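Local coordinates for DUF3829 family protein (Bacteroides vulgatus, PDB 4YJW) that is of unknown function but folds as an all-alpha bundle of long helices and is probably an exported lipoprotein, at residues K20-D23 with T24-I28; L42-D46 with Q47-V51; N102-T105 with Y106-M110; K116-N119 with N120-A123; D124-R127 with K128-L132. All coordinates share one frame; numbering follows the deposited sequence. Where two conformers were deposited one is given.

Contact 1 (K20-D23 with T24-I28); sequences KYYD and TSLKI
Four consecutive i to i+4 backbone hydrogen bonds join residues 20-23 to residues 24-28, from Thr24 N to Lys20 O through to Lys27 N to Asp23 O, so the two segments form one unbroken piece of alpha helix. Two of the carbonyls carry an extra load. Lys20 O receives the hydroxyl of Thr24, OG1 lying 2.9 Å away and above the carbonyl plane, as well as the Thr24 amide, and the two donors come from opposite faces. One residue further on the pattern recurs: Ser25 OG donates to Tyr21 O at 2.9 Å, again from above the plane and across from its own amide. Each hydroxyl can fold back this way because its oxygen sits beside the backbone N, with chi1 -59° in Thr24 and -73° in Ser25. Ser25 OG also approaches Tyr21 CE1 obliquely, at 3.5 Å, and has a further partner in the hydroxyl of Tyr89. On another flank of the helix, Leu26 lays a methyl over one face of the Tyr22 ring. CD1 stands 3.9 Å from the ring centroid and is displaced toward the rim, nearest to CE2 at 3.6 Å, which makes a CH-pi contact. Tyr21 runs inward, where its OH bonds to Val70 O and its ring meets Phe77 edge-to-face. The combination of buried Tyr21 and Ser25 with exposed Lys20, Asp23 and Lys27 is that of an amphipathic helix packed into an all-alpha bundle, here helix 10-32 against helices 64-71, 79-111 and 121-159.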
# COMPACT_ATOMS: atom_id res chain seq x y z
N LYS A 20 8.90 4.93 17.22
CA LYS A 20 8.19 3.64 17.13
C LYS A 20 7.34 3.64 15.86
O LYS A 20 7.37 2.66 15.10
CB LYS A 20 7.33 3.36 18.36
CG LYS A 20 8.14 3.20 19.67
CD LYS A 20 7.20 2.98 20.88
CE LYS A 20 7.97 3.03 22.17
NZ LYS A 20 7.07 3.03 23.36
N TYR A 21 6.61 4.74 15.62
CA TYR A 21 5.75 4.91 14.45
C TYR A 21 6.58 4.84 13.16
O TYR A 21 6.20 4.15 12.21
CB TYR A 21 4.97 6.23 14.53
CG TYR A 21 3.87 6.33 13.49
CD1 TYR A 21 4.15 6.79 12.20
CD2 TYR A 21 2.55 6.05 13.81
CE1 TYR A 21 3.15 6.89 11.24
CE2 TYR A 21 1.53 6.17 12.86
CZ TYR A 21 1.84 6.59 11.58
OH TYR A 21 0.87 6.72 10.61
N TYR A 22 7.75 5.51 13.15
CA TYR A 22 8.63 5.49 11.97
C TYR A 22 9.19 4.08 11.73
O TYR A 22 9.15 3.59 10.60
CB TYR A 22 9.76 6.48 12.14
CG TYR A 22 10.75 6.48 11.00
CD1 TYR A 22 10.36 6.80 9.70
CD2 TYR A 22 12.11 6.24 11.22
CE1 TYR A 22 11.27 6.84 8.65
CE2 TYR A 22 13.04 6.30 10.18
CZ TYR A 22 12.61 6.57 8.89
OH TYR A 22 13.52 6.62 7.86
N ASP A 23 9.72 3.44 12.78
CA ASP A 23 10.27 2.07 12.65
C ASP A 23 9.20 1.09 12.10
O ASP A 23 9.51 0.31 11.21
CB ASP A 23 10.83 1.58 14.00
CG ASP A 23 12.09 2.32 14.45
OD1 ASP A 23 12.81 2.86 13.57
OD2 ASP A 23 12.35 2.35 15.67
N THR A 24 7.95 1.17 12.62
CA THR A 24 6.84 0.30 12.19
C THR A 24 6.50 0.64 10.73
O THR A 24 6.36 -0.27 9.91
CB THR A 24 5.65 0.45 13.15
OG1 THR A 24 6.09 0.11 14.48
CG2 THR A 24 4.48 -0.44 12.76
N SER A 25 6.45 1.95 10.40
CA SER A 25 6.17 2.41 9.02
C SER A 25 7.20 1.83 8.05
O SER A 25 6.82 1.36 6.98
CB SER A 25 6.17 3.93 8.94
OG SER A 25 4.99 4.42 9.55
N LEU A 26 8.49 1.86 8.42
CA LEU A 26 9.57 1.33 7.56
C LEU A 26 9.34 -0.16 7.25
O LEU A 26 9.41 -0.57 6.09
CB LEU A 26 10.94 1.52 8.26
CG LEU A 26 11.62 2.88 8.14
CD1 LEU A 26 12.88 2.91 9.02
CD2 LEU A 26 12.04 3.18 6.71
N LYS A 27 9.04 -0.95 8.29
CA LYS A 27 8.81 -2.40 8.17
C LYS A 27 7.56 -2.72 7.38
O LYS A 27 7.59 -3.57 6.49
CB LYS A 27 8.68 -3.05 9.57
CG LYS A 27 9.99 -3.22 10.31
CD LYS A 27 9.74 -3.75 11.72
CE LYS A 27 10.95 -3.61 12.61
NZ LYS A 27 10.67 -4.03 14.01
N ILE A 28 6.44 -2.07 7.73
CA ILE A 28 5.15 -2.35 7.11
C ILE A 28 5.14 -1.90 5.62
O ILE A 28 4.70 -2.68 4.76
CB ILE A 28 3.99 -1.75 7.97
CG1 ILE A 28 2.74 -2.65 7.90
CG2 ILE A 28 3.68 -0.29 7.68
CD1 ILE A 28 1.56 -2.29 8.80

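Contact 2 (L42-D46 with Q47-V51); sequences LGYLD and QKMPV
Asp46 and Met49, a selenomethionine, bury the most surface here, and they stand at the two ends of a type I beta turn. The turn is closed by Met49 N, which donates to Asp46 O at 3.2 Å; the amide comes from well above the carbonyl plane, but its N-H points nearly straight at the oxygen (162°). Asp46 adds a second bond with its side chain. Its CG lies opposite the backbone N (chi1 -168°), which carries the carboxylate forward over the turn, and OD2 accepts from Lys48 N at 3.0 Å, met from above the carboxylate plane. This bond makes an Asx turn, nested on the beta turn, and the same oxygen lies 3.4 Å from Lys48 CB. An alanine in place of Asp46 would remove that acceptor, probably leaving the Lys48 amide without this mate and the turn more dependent on its backbone bond. Met49 folds back on the helix end instead: CG rests 3.4 Å from Gly43 O, and the chain, bent at chi2 and chi3, brings the methyl CE to 4.0 Å from Tyr44 CD1 at an oblique approach. The turn thus leads the chain out of helix 35-44 into the loop before helix 64-71. Next to the turn, Leu45 is buried against Tyr103 and Tyr106 of helix 79-111 and Ile126 and Glu130 of helix 121-159.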
# COMPACT_ATOMS: atom_id res chain seq x y z
N LEU A 42 1.16 -6.58 -13.15
CA LEU A 42 0.80 -5.82 -14.37
C LEU A 42 1.15 -6.62 -15.64
O LEU A 42 0.35 -6.68 -16.55
CB LEU A 42 1.48 -4.46 -14.38
CG LEU A 42 1.01 -3.47 -13.30
CD1 LEU A 42 1.86 -2.22 -13.33
CD2 LEU A 42 -0.45 -3.06 -13.49
N GLY A 43 2.30 -7.29 -15.64
CA GLY A 43 2.68 -8.13 -16.78
C GLY A 43 1.70 -9.28 -16.99
O GLY A 43 1.35 -9.59 -18.14
N TYR A 44 1.15 -9.84 -15.90
CA TYR A 44 0.19 -10.95 -15.97
C TYR A 44 -1.15 -10.47 -16.54
O TYR A 44 -1.92 -11.29 -17.02
CB TYR A 44 -0.04 -11.62 -14.60
CG TYR A 44 1.21 -12.23 -14.00
CD1 TYR A 44 2.18 -12.82 -14.82
CD2 TYR A 44 1.41 -12.27 -12.63
CE1 TYR A 44 3.34 -13.37 -14.28
CE2 TYR A 44 2.56 -12.83 -12.08
CZ TYR A 44 3.53 -13.38 -12.91
OH TYR A 44 4.69 -13.94 -12.39
N LEU A 45 -1.40 -9.15 -16.53
CA LEU A 45 -2.63 -8.57 -17.09
C LEU A 45 -2.50 -8.31 -18.61
O LEU A 45 -3.50 -7.94 -19.26
CB LEU A 45 -2.95 -7.25 -16.37
CG LEU A 45 -3.30 -7.35 -14.89
CD1 LEU A 45 -3.17 -5.97 -14.25
CD2 LEU A 45 -4.74 -7.83 -14.70
N ASP A 46 -1.30 -8.54 -19.18
CA ASP A 46 -1.08 -8.29 -20.60
C ASP A 46 -1.99 -9.13 -21.50
O ASP A 46 -2.26 -10.29 -21.22
CB ASP A 46 0.39 -8.53 -21.00
CG ASP A 46 0.67 -8.00 -22.39
OD1 ASP A 46 0.67 -6.77 -22.56
OD2 ASP A 46 0.77 -8.82 -23.33
N GLN A 47 -2.46 -8.51 -22.57
CA GLN A 47 -3.37 -9.10 -23.56
C GLN A 47 -2.80 -10.37 -24.22
O GLN A 47 -3.57 -11.22 -24.65
CB GLN A 47 -3.65 -8.04 -24.65
CG GLN A 47 -4.45 -6.81 -24.15
CD GLN A 47 -3.63 -5.65 -23.58
OE1 GLN A 47 -2.50 -5.81 -23.10
NE2 GLN A 47 -4.26 -4.48 -23.50
N LYS A 48 -1.47 -10.49 -24.31
CA LYS A 48 -0.82 -11.63 -24.99
C LYS A 48 -0.43 -12.76 -24.02
O LYS A 48 0.12 -13.78 -24.46
CB LYS A 48 0.40 -11.17 -25.78
CG LYS A 48 0.02 -10.34 -27.01
CD LYS A 48 1.25 -9.88 -27.78
CE LYS A 48 0.89 -9.02 -28.97
NZ LYS A 48 2.11 -8.57 -29.70
N MSE A 49 -0.71 -12.60 -22.73
CA MSE A 49 -0.43 -13.67 -21.77
C MSE A 49 -1.33 -14.89 -22.06
O MSE A 49 -2.55 -14.70 -22.14
CB MSE A 49 -0.67 -13.22 -20.33
CG MSE A 49 0.48 -12.50 -19.70
SE MSE A 49 1.95 -13.72 -19.34
CE MSE A 49 1.19 -14.92 -18.11
N PRO A 50 -0.79 -16.11 -22.22
CA PRO A 50 -1.69 -17.28 -22.34
C PRO A 50 -2.57 -17.36 -21.08
O PRO A 50 -2.09 -17.19 -19.95
CB PRO A 50 -0.72 -18.47 -22.44
CG PRO A 50 0.61 -17.87 -22.82
CD PRO A 50 0.63 -16.53 -22.17
N VAL A 51 -3.86 -17.52 -21.27
CA VAL A 51 -4.84 -17.57 -20.18
C VAL A 51 -4.47 -18.66 -19.15
O VAL A 51 -4.55 -18.40 -17.95
CB VAL A 51 -6.24 -17.80 -20.80
CG1 VAL A 51 -7.24 -18.24 -19.75
CG2 VAL A 51 -6.73 -16.55 -21.51

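Contact 3 (N102-T105 with Y106-M110); sequences NYKT and YRLYM
Tyr103 and Tyr106 mark the packed side of this part of helix 79-111, one of the long helices of the all-alpha bundle. Their rings approach obliquely, Tyr103 CE1 lying 4.3 Å from Tyr106 CD2. The buried Tyr103 hydroxyl bonds to Pro55 O, while Tyr106 faces helix 121-159 and packs on Ile126 there. Behind them the backbone is regular: Arg107 N donates to Tyr103 O at 2.9 Å with an almost straight N-H (170°), and Tyr106 N, Leu108 N and Tyr109 N repeat the i to i+4 pattern. Tyr106 also receives Met110, a selenomethionine, over one face of its ring, CG standing 3.6 Å above the plane and toward the rim. The opposite extreme is the side of Lys104, Thr105 and Leu108, which is exposed. There the contacts are thin; Leu108 sets its CG 3.3 Å from Lys104 O, and between the two side chains the nearest atoms, Leu108 CD1 and Lys104 CE, are 4.3 Å apart. Arg107 spans the two regimes. With CG placed anti to the backbone N (chi1 175°) and the chain extended to NE, it runs past the Tyr103 hydroxyl, its CD 4.1 Å from Tyr103 OH, and gives NE to Leu54 O. A water lies at the edge of the guanidinium group and in its plane, accepting from Arg107 NH1 at 3.0 Å, and donates a weak bond of 3.4 Å to Lys104 O.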
# COMPACT_ATOMS: atom_id res chain seq x y z
N ASN A 102 -8.53 -7.34 -7.61
CA ASN A 102 -8.82 -7.15 -9.04
C ASN A 102 -8.08 -8.19 -9.87
O ASN A 102 -8.66 -8.72 -10.81
CB ASN A 102 -8.43 -5.74 -9.52
CG ASN A 102 -9.38 -4.65 -9.11
OD1 ASN A 102 -10.52 -4.91 -8.71
ND2 ASN A 102 -8.92 -3.40 -9.18
N TYR A 103 -6.82 -8.48 -9.52
CA TYR A 103 -6.04 -9.50 -10.26
C TYR A 103 -6.66 -10.90 -10.04
O TYR A 103 -6.78 -11.67 -10.99
CB TYR A 103 -4.55 -9.51 -9.88
CG TYR A 103 -3.81 -10.61 -10.60
CD1 TYR A 103 -3.68 -10.61 -11.99
CD2 TYR A 103 -3.41 -11.76 -9.92
CE1 TYR A 103 -3.14 -11.69 -12.68
CE2 TYR A 103 -2.82 -12.84 -10.59
CZ TYR A 103 -2.70 -12.80 -11.97
OH TYR A 103 -2.16 -13.87 -12.65
N LYS A 104 -7.07 -11.21 -8.81
CA LYS A 104 -7.74 -12.51 -8.55
C LYS A 104 -9.01 -12.63 -9.45
O LYS A 104 -9.17 -13.62 -10.14
CB LYS A 104 -8.09 -12.64 -7.06
CG LYS A 104 -8.96 -13.87 -6.76
CD LYS A 104 -9.21 -14.03 -5.25
CE LYS A 104 -10.29 -15.05 -5.01
NZ LYS A 104 -10.52 -15.26 -3.55
N THR A 105 -9.86 -11.60 -9.45
CA THR A 105 -11.07 -11.55 -10.29
C THR A 105 -10.71 -11.77 -11.75
O THR A 105 -11.34 -12.59 -12.42
CB THR A 105 -11.78 -10.21 -10.10
OG1 THR A 105 -12.14 -10.12 -8.73
CG2 THR A 105 -13.05 -10.09 -10.94
N TYR A 106 -9.74 -10.99 -12.23
CA TYR A 106 -9.27 -11.05 -13.61
C TYR A 106 -8.85 -12.47 -13.97
O TYR A 106 -9.29 -12.98 -14.98
CB TYR A 106 -8.08 -10.08 -13.80
CG TYR A 106 -7.47 -10.15 -15.19
CD1 TYR A 106 -7.95 -9.33 -16.22
CD2 TYR A 106 -6.38 -10.97 -15.46
CE1 TYR A 106 -7.38 -9.37 -17.49
CE2 TYR A 106 -5.82 -11.03 -16.73
CZ TYR A 106 -6.31 -10.22 -17.74
OH TYR A 106 -5.76 -10.28 -19.01
N ARG A 107 -7.97 -13.10 -13.16
CA ARG A 107 -7.49 -14.46 -13.47
C ARG A 107 -8.65 -15.48 -13.57
O ARG A 107 -8.69 -16.25 -14.54
CB ARG A 107 -6.48 -14.91 -12.41
CG ARG A 107 -6.02 -16.37 -12.60
CD ARG A 107 -4.96 -16.73 -11.57
NE ARG A 107 -4.66 -18.17 -11.62
CZ ARG A 107 -5.37 -19.09 -10.98
NH1 ARG A 107 -6.41 -18.75 -10.23
NH2 ARG A 107 -5.03 -20.37 -11.08
N LEU A 108 -9.61 -15.44 -12.65
CA LEU A 108 -10.75 -16.37 -12.66
C LEU A 108 -11.67 -16.13 -13.87
O LEU A 108 -12.14 -17.10 -14.48
CB LEU A 108 -11.54 -16.25 -11.35
CG LEU A 108 -10.73 -16.58 -10.05
CD1 LEU A 108 -11.66 -16.63 -8.82
CD2 LEU A 108 -9.94 -17.91 -10.18
N TYR A 109 -11.87 -14.86 -14.23
CA TYR A 109 -12.71 -14.43 -15.36
C TYR A 109 -12.04 -14.82 -16.70
O TYR A 109 -12.75 -15.15 -17.65
CB TYR A 109 -12.99 -12.92 -15.22
CG TYR A 109 -13.20 -12.11 -16.49
CD1 TYR A 109 -12.12 -11.53 -17.14
CD2 TYR A 109 -14.48 -11.77 -16.92
CE1 TYR A 109 -12.30 -10.71 -18.26
CE2 TYR A 109 -14.67 -10.98 -18.05
CZ TYR A 109 -13.58 -10.44 -18.71
OH TYR A 109 -13.74 -9.64 -19.81
N MSE A 110 -10.69 -14.76 -16.79
CA MSE A 110 -10.02 -15.20 -18.02
C MSE A 110 -10.06 -16.74 -18.13
O MSE A 110 -10.39 -17.29 -19.19
CB MSE A 110 -8.53 -14.73 -18.05
CG MSE A 110 -8.34 -13.21 -18.14
SE MSE A 110 -9.31 -12.39 -19.63
CE MSE A 110 -8.35 -13.26 -21.12
O HOH W 1 -7.16 -16.11 -9.14

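Contact 4 (K116-N119 with N120-A123); sequences KKDN and NALA
The backbone turns sharply between residues 116-119 and 120-123, a type I' beta turn from Asp118 to Ala121 closed by Ala121 N donating to Asp118 O at 3.0 Å. Asn119 and Asn120, the two central residues, both take the positive phi values (46° and 60°) that define this turn. The closing amide reaches the Asp118 carbonyl from well above its plane. Beyond the turn, the Asp118 side chain does the work. Its CG sits between the backbone N and the carbonyl carbon (chi1 73°), a crowded position that swings the carboxylate over the start of the following helix. OD2 then accepts from Leu122 N at 2.9 Å, approached from above the carboxylate plane, and lies 3.4 Å from Leu122 CB. The Ala121 methyl fits alongside, with CB 3.2 Å from Asp118 O and 3.7 Å from Asp118 OD2. Asn120 occupies the N-cap position but makes no capping bond with its side chain, so it is Asp118, two residues earlier, that supplies a side-chain acceptor to an amide of the first turn. The negative carboxylate there would also suit the positive end of the helix dipole. Replacing Asp118 by a leucine would probably leave the Leu122 amide without this acceptor and deprive Tyr109 of its carboxylate partner. That second bond, between Asp118 OD1 and Tyr109 OH, ties the turn to helix 79-111. The same hydroxyl is bonded to Ala123 N, and with Asn120 resting on Met110 and Leu122 on Tyr109, the passage from helix 114-117 into helix 121-159 lies against the end of helix 79-111.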
# COMPACT_ATOMS: atom_id res chain seq x y z
N LYS A 116 -15.11 -14.10 -23.00
CA LYS A 116 -15.77 -14.32 -24.30
C LYS A 116 -17.18 -13.75 -24.28
O LYS A 116 -17.66 -13.27 -25.31
CB LYS A 116 -15.79 -15.82 -24.64
CG LYS A 116 -14.40 -16.42 -24.86
CD LYS A 116 -14.49 -17.88 -25.30
CE LYS A 116 -13.13 -18.54 -25.45
NZ LYS A 116 -12.36 -18.00 -26.61
N LYS A 117 -17.84 -13.77 -23.10
CA LYS A 117 -19.22 -13.30 -22.93
C LYS A 117 -19.37 -11.76 -22.95
O LYS A 117 -20.44 -11.28 -23.32
CB LYS A 117 -19.82 -13.86 -21.62
CG LYS A 117 -20.18 -15.35 -21.72
CD LYS A 117 -21.11 -15.81 -20.59
CE LYS A 117 -20.38 -16.39 -19.40
NZ LYS A 117 -19.85 -15.34 -18.48
N ASP A 118 -18.35 -10.99 -22.52
CA ASP A 118 -18.44 -9.52 -22.51
C ASP A 118 -17.38 -8.89 -23.44
O ASP A 118 -17.06 -7.70 -23.29
CB ASP A 118 -18.33 -8.97 -21.07
CG ASP A 118 -16.94 -9.04 -20.47
OD1 ASP A 118 -16.09 -9.74 -21.04
OD2 ASP A 118 -16.69 -8.34 -19.47
N ASN A 119 -16.81 -9.68 -24.37
CA ASN A 119 -15.77 -9.27 -25.33
C ASN A 119 -14.65 -8.47 -24.63
O ASN A 119 -14.35 -7.33 -25.02
CB ASN A 119 -16.36 -8.47 -26.50
CG ASN A 119 -15.39 -8.22 -27.65
OD1 ASN A 119 -14.43 -8.97 -27.88
ND2 ASN A 119 -15.59 -7.13 -28.35
N ASN A 120 -14.09 -9.04 -23.54
CA ASN A 120 -12.99 -8.46 -22.75
C ASN A 120 -13.30 -7.08 -22.12
O ASN A 120 -12.35 -6.36 -21.78
CB ASN A 120 -11.71 -8.37 -23.60
CG ASN A 120 -11.14 -9.72 -23.94
OD1 ASN A 120 -10.61 -10.44 -23.08
ND2 ASN A 120 -11.22 -10.08 -25.20
N ALA A 121 -14.59 -6.71 -21.93
CA ALA A 121 -14.94 -5.41 -21.32
C ALA A 121 -14.42 -5.33 -19.88
O ALA A 121 -13.80 -4.33 -19.51
CB ALA A 121 -16.44 -5.18 -21.34
N LEU A 122 -14.63 -6.39 -19.08
CA LEU A 122 -14.11 -6.38 -17.71
C LEU A 122 -12.57 -6.47 -17.73
O LEU A 122 -11.93 -5.84 -16.88
CB LEU A 122 -14.72 -7.51 -16.86
CG LEU A 122 -14.27 -7.55 -15.38
CD1 LEU A 122 -14.76 -6.32 -14.61
CD2 LEU A 122 -14.68 -8.82 -14.71
N ALA A 123 -11.97 -7.20 -18.70
CA ALA A 123 -10.50 -7.29 -18.80
C ALA A 123 -9.90 -5.89 -18.96
O ALA A 123 -8.99 -5.56 -18.21
CB ALA A 123 -10.10 -8.17 -20.00

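Contact 5 (D124-R127 with K128-L132); sequences DKIR and KEELL
Near the start of helix 121-159, the longest helix of the chain, residues 124-127 pass into residues 128-132 through four i to i+4 backbone bonds. The shortest of these runs from Glu130 N to Ile126 O at 2.8 Å. The same two residues make the closest contact between side chains of the two segments: they lie side by side and point the same way, with Ile126 CG2 3.7 Å from Glu130 CG. Glu130 is bent at chi2, and its CG also comes to 3.1 Å from Ile126 O. Although Glu130 is buried, its OE1 is met by Asn102 ND2. Lys128 follows the other flank, where its aliphatic chain curls back along the backbone, CG 3.4 Å and CE 3.6 Å from Asp124 O; the bend at chi3 (-76°) brings CE in. In the all-alpha bundle, this part of the helix offers Ile126 and Glu130 to helix 79-111 while Lys125, Lys128 and Glu129 are exposed. Arg127 stands between these sides and is gripped through all three guanidinium nitrogens. NH1 forms a salt bridge with Asp124 OD1 at 3.0 Å, one turn back; the carboxylate oxygen lies in the guanidinium plane, whereas the donor meets it from above the plane of the carboxylate. NE is hydrogen-bonded to Leu45 O and NH2 to Tyr106 OH.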
# COMPACT_ATOMS: atom_id res chain seq x y z
N ASP A 124 -10.46 -5.06 -19.88
CA ASP A 124 -9.95 -3.71 -20.12
C ASP A 124 -10.23 -2.79 -18.94
O ASP A 124 -9.37 -1.97 -18.60
CB ASP A 124 -10.51 -3.12 -21.42
CG ASP A 124 -9.82 -3.66 -22.66
OD1 ASP A 124 -8.66 -4.17 -22.55
OD2 ASP A 124 -10.39 -3.51 -23.75
N LYS A 125 -11.40 -2.93 -18.28
CA LYS A 125 -11.71 -2.11 -17.09
C LYS A 125 -10.67 -2.37 -15.99
O LYS A 125 -10.17 -1.44 -15.36
CB LYS A 125 -13.13 -2.45 -16.60
CG LYS A 125 -13.60 -1.61 -15.40
CD LYS A 125 -15.07 -1.89 -15.09
CE LYS A 125 -15.55 -1.18 -13.85
NZ LYS A 125 -15.74 0.28 -14.07
N ILE A 126 -10.37 -3.66 -15.75
CA ILE A 126 -9.41 -4.07 -14.73
C ILE A 126 -8.00 -3.60 -15.11
O ILE A 126 -7.31 -3.04 -14.26
CB ILE A 126 -9.45 -5.62 -14.48
CG1 ILE A 126 -10.77 -5.99 -13.76
CG2 ILE A 126 -8.21 -6.07 -13.66
CD1 ILE A 126 -11.07 -7.55 -13.58
N ARG A 127 -7.60 -3.76 -16.38
CA ARG A 127 -6.24 -3.30 -16.79
C ARG A 127 -6.06 -1.81 -16.51
O ARG A 127 -5.01 -1.39 -16.01
CB ARG A 127 -5.99 -3.58 -18.29
CG ARG A 127 -5.80 -5.07 -18.58
CD ARG A 127 -5.98 -5.36 -20.06
NE ARG A 127 -5.89 -6.80 -20.27
CZ ARG A 127 -6.54 -7.48 -21.19
NH1 ARG A 127 -7.37 -6.86 -22.03
NH2 ARG A 127 -6.37 -8.79 -21.31
N LYS A 128 -7.05 -0.98 -16.87
CA LYS A 128 -6.93 0.46 -16.67
C LYS A 128 -6.82 0.81 -15.17
O LYS A 128 -6.00 1.64 -14.77
CB LYS A 128 -8.12 1.20 -17.31
CG LYS A 128 -8.12 1.15 -18.86
CD LYS A 128 -9.26 2.03 -19.41
CE LYS A 128 -10.61 1.36 -19.27
NZ LYS A 128 -11.67 2.14 -19.97
N GLU A 129 -7.65 0.16 -14.35
CA GLU A 129 -7.71 0.42 -12.91
C GLU A 129 -6.44 -0.06 -12.22
O GLU A 129 -5.92 0.65 -11.36
CB GLU A 129 -8.94 -0.23 -12.31
CG GLU A 129 -9.19 0.11 -10.84
CD GLU A 129 -9.51 1.55 -10.45
OE1 GLU A 129 -10.05 2.31 -11.29
OE2 GLU A 129 -9.25 1.90 -9.28
N GLU A 130 -5.93 -1.24 -12.63
CA GLU A 130 -4.69 -1.78 -12.04
C GLU A 130 -3.51 -0.87 -12.32
O GLU A 130 -2.64 -0.71 -11.45
CB GLU A 130 -4.41 -3.21 -12.56
CG GLU A 130 -5.43 -4.22 -12.09
CD GLU A 130 -5.34 -4.51 -10.60
OE1 GLU A 130 -5.91 -3.72 -9.82
OE2 GLU A 130 -4.75 -5.54 -10.23
N LEU A 131 -3.45 -0.25 -13.53
CA LEU A 131 -2.35 0.66 -13.85
C LEU A 131 -2.41 1.89 -12.92
O LEU A 131 -1.39 2.29 -12.35
CB LEU A 131 -2.35 1.08 -15.35
CG LEU A 131 -1.22 2.05 -15.79
CD1 LEU A 131 0.16 1.40 -15.68
CD2 LEU A 131 -1.46 2.61 -17.19
N LEU A 132 -3.60 2.45 -12.74
CA LEU A 132 -3.77 3.61 -11.87
C LEU A 132 -3.41 3.27 -10.41
O LEU A 132 -2.70 4.04 -9.77
CB LEU A 132 -5.22 4.08 -11.95
CG LEU A 132 -5.60 4.81 -13.25
CD1 LEU A 132 -7.06 5.21 -13.21
CD2 LEU A 132 -4.71 6.04 -13.50

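From the N terminus, contact 1 lies within helix 10-32 and stands apart, its centre about 30 to 42 Å from the other four and across the centre of the chain. Contact 2 closes the turn that ends helix 35-44. Contact 3 is internal to helix 79-111, contact 4 closes the tight turn leading into helix 121-159, and contact 5 continues directly along that helix. All five are in series; none nests or crosses. Contacts 2, 3 and 5 nevertheless touch one another in space, and contact 4 touches contact 3, so one end of the bundle gathers helices 35-44, 79-111 and 121-159 with their connections.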